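Local structure of 336aa long hypothetical dTDP-glucose 4,6-dehydratase (Pyrococcus horikoshii, 2HUN) at the interface of chains A and B. The protein probably acts as an NAD-dependent dTDP-glucose 4,6-dehydratase of the extended short-chain dehydrogenase family, with a Rossmann fold that binds the cofactor. Residues are numbered along the deposited sequence; one frame, centred on the assembly and turned at random. Chains: chain A/B, 336aa long hypothetical dTDP-glucose 4,6-dehydratase.

The interface of chains A and B. Residues chain A 163-164, 167, 237; chain B 145-148.
The carbonyl oxygen O of B:Pro147 rests against chain A's helix 150-168, 3.2 Å from CA of A:Gly164, where the lack of a side chain probably lets the loop come close. Side-chain atom CD of A:Arg167 meets the same oxygen at 3.7 Å; both are contacts with carbon, and this patch holds by packing. A:Arg167 runs extended from CG to NE and crosses B:Met146 at about a right angle. Its NE lies 3.4 Å from the thioether sulphur SD of B:Met146, while NH2 is 3.6 Å from CG of that methionine. B:Met146 has CG anti to its backbone N (chi1 -170°), then bends at chi2 and chi3, bringing SD back toward chain A. CD of A:Arg237 sits 4.1 Å above the centre of the A:Arg167 guanidinium, backing one face, while B:Met146 comes from the other side towards the NE and NH2 rim. An alanine in place of A:Arg167 would probably strip CG and SD of B:Met146 of the NE and NH2 they pack on, leaving the thioether arm freer to turn. The loop of B leads into the helix bearing the family's Tyr-X-X-X-Lys motif, B:Tyr151 and B:Lys155; the two-fold interface, with its twin patch, may well be the dimer typical of this family. Beyond the sulphur, A:Leu163 crosses B:Met146 at roughly a right angle, its methyl CD2 3.9 Å from SD and CD1 3.8 Å from the carbonyl O of B:Leu145.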
ATOM      1  N   LEU A 163      -0.944  -4.921   7.445  1.00 24.31           N
ATOM      2  CA  LEU A 163      -0.771  -6.347   7.192  1.00 23.32           C
ATOM      3  C   LEU A 163       0.640  -6.785   7.597  1.00 22.70           C
ATOM      4  O   LEU A 163       0.819  -7.807   8.255  1.00 22.37           O
ATOM      5  CB  LEU A 163      -1.011  -6.654   5.712  1.00 21.23           C
ATOM      6  CG  LEU A 163      -2.452  -6.482   5.202  1.00 21.18           C
ATOM      7  CD1 LEU A 163      -2.512  -6.713   3.696  1.00 17.37           C
ATOM      8  CD2 LEU A 163      -3.363  -7.455   5.920  1.00 21.05           C
ATOM      9  N   GLY A 164       1.630  -5.986   7.217  1.00 22.03           N
ATOM     10  CA  GLY A 164       3.014  -6.300   7.526  1.00 23.91           C
ATOM     11  C   GLY A 164       3.365  -6.269   8.999  1.00 24.12           C
ATOM     12  O   GLY A 164       3.983  -7.202   9.515  1.00 23.71           O
ATOM     13  N   ARG A 167       1.903  -9.223  11.160  1.00 25.09           N
ATOM     14  CA  ARG A 167       2.643 -10.478  11.074  1.00 27.41           C
ATOM     15  C   ARG A 167       4.032 -10.359  11.686  1.00 28.26           C
ATOM     16  O   ARG A 167       4.518 -11.285  12.332  1.00 28.64           O
ATOM     17  CB  ARG A 167       2.741 -10.925   9.611  1.00 28.11           C
ATOM     18  CG  ARG A 167       1.407 -11.416   9.053  1.00 33.24           C
ATOM     19  CD  ARG A 167       1.359 -11.425   7.528  1.00 35.59           C
ATOM     20  NE  ARG A 167       0.076 -11.936   7.058  1.00 37.33           N
ATOM     21  CZ  ARG A 167      -0.255 -13.223   7.044  1.00 40.37           C
ATOM     22  NH1 ARG A 167       0.610 -14.135   7.466  1.00 41.36           N
ATOM     23  NH2 ARG A 167      -1.457 -13.599   6.621  1.00 42.72           N
ATOM     24  N   ARG A 237      -4.945 -10.411  11.098  1.00 25.35           N
ATOM     25  CA  ARG A 237      -4.352 -10.606   9.775  1.00 26.81           C
ATOM     26  C   ARG A 237      -5.395 -10.716   8.662  1.00 26.10           C
ATOM     27  O   ARG A 237      -5.045 -10.964   7.509  1.00 26.13           O
ATOM     28  CB  ARG A 237      -3.477 -11.869   9.766  1.00 30.97           C
ATOM     29  CG  ARG A 237      -2.481 -11.916  10.910  1.00 37.86           C
ATOM     30  CD  ARG A 237      -1.611 -13.173  10.915  1.00 38.93           C
ATOM     31  NE  ARG A 237      -0.611 -13.087  11.979  1.00 41.88           N
ATOM     32  CZ  ARG A 237       0.462 -13.866  12.076  1.00 44.78           C
ATOM     33  NH1 ARG A 237       0.687 -14.807  11.169  1.00 45.83           N
ATOM     34  NH2 ARG A 237       1.318 -13.697  13.076  1.00 45.02           N
TER
ATOM     35  N   LEU B 145      -1.852  -8.528  -1.961  1.00 19.57           N
ATOM     36  CA  LEU B 145      -0.533  -8.589  -1.365  1.00 19.12           C
ATOM     37  C   LEU B 145      -0.746  -9.007   0.088  1.00 20.19           C
ATOM     38  O   LEU B 145      -1.852  -8.880   0.613  1.00 20.31           O
ATOM     39  CB  LEU B 145       0.152  -7.218  -1.428  1.00 16.63           C
ATOM     40  CG  LEU B 145       0.261  -6.589  -2.824  1.00 17.96           C
ATOM     41  CD1 LEU B 145       1.173  -5.357  -2.759  1.00 17.51           C
ATOM     42  CD2 LEU B 145       0.816  -7.599  -3.819  1.00 16.15           C
ATOM     43  N   MET B 146       0.308  -9.517   0.727  1.00 18.87           N
ATOM     44  CA  MET B 146       0.238  -9.951   2.118  1.00 19.45           C
ATOM     45  C   MET B 146       1.664  -9.950   2.669  1.00 20.79           C
ATOM     46  O   MET B 146       2.195 -10.995   3.044  1.00 19.69           O
ATOM     47  CB  MET B 146      -0.363 -11.359   2.199  1.00 20.83           C
ATOM     48  CG  MET B 146      -0.716 -11.840   3.611  1.00 24.35           C
ATOM     49  SD  MET B 146      -1.888 -10.776   4.480  1.00 25.03           S
ATOM     50  CE  MET B 146      -3.390 -11.037   3.523  1.00 24.96           C
ATOM     51  N   PRO B 147       2.307  -8.770   2.707  1.00 19.74           N
ATOM     52  CA  PRO B 147       3.680  -8.642   3.209  1.00 20.39           C
ATOM     53  C   PRO B 147       3.803  -9.109   4.655  1.00 22.29           C
ATOM     54  O   PRO B 147       2.952  -8.792   5.488  1.00 23.32           O
ATOM     55  CB  PRO B 147       3.969  -7.149   3.047  1.00 21.06           C
ATOM     56  CG  PRO B 147       2.637  -6.534   3.303  1.00 20.28           C
ATOM     57  CD  PRO B 147       1.707  -7.441   2.494  1.00 20.17           C
ATOM     58  N   SER B 148       4.863  -9.858   4.953  1.00 22.83           N
ATOM     59  CA  SER B 148       5.052 -10.377   6.298  1.00 25.63           C
ATOM     60  C   SER B 148       6.170  -9.717   7.099  1.00 25.18           C
ATOM     61  O   SER B 148       6.446 -10.134   8.213  1.00 25.68           O
ATOM     62  CB  SER B 148       5.276 -11.891   6.252  1.00 26.93           C
ATOM     63  OG  SER B 148       6.482 -12.196   5.584  1.00 31.79           O
TER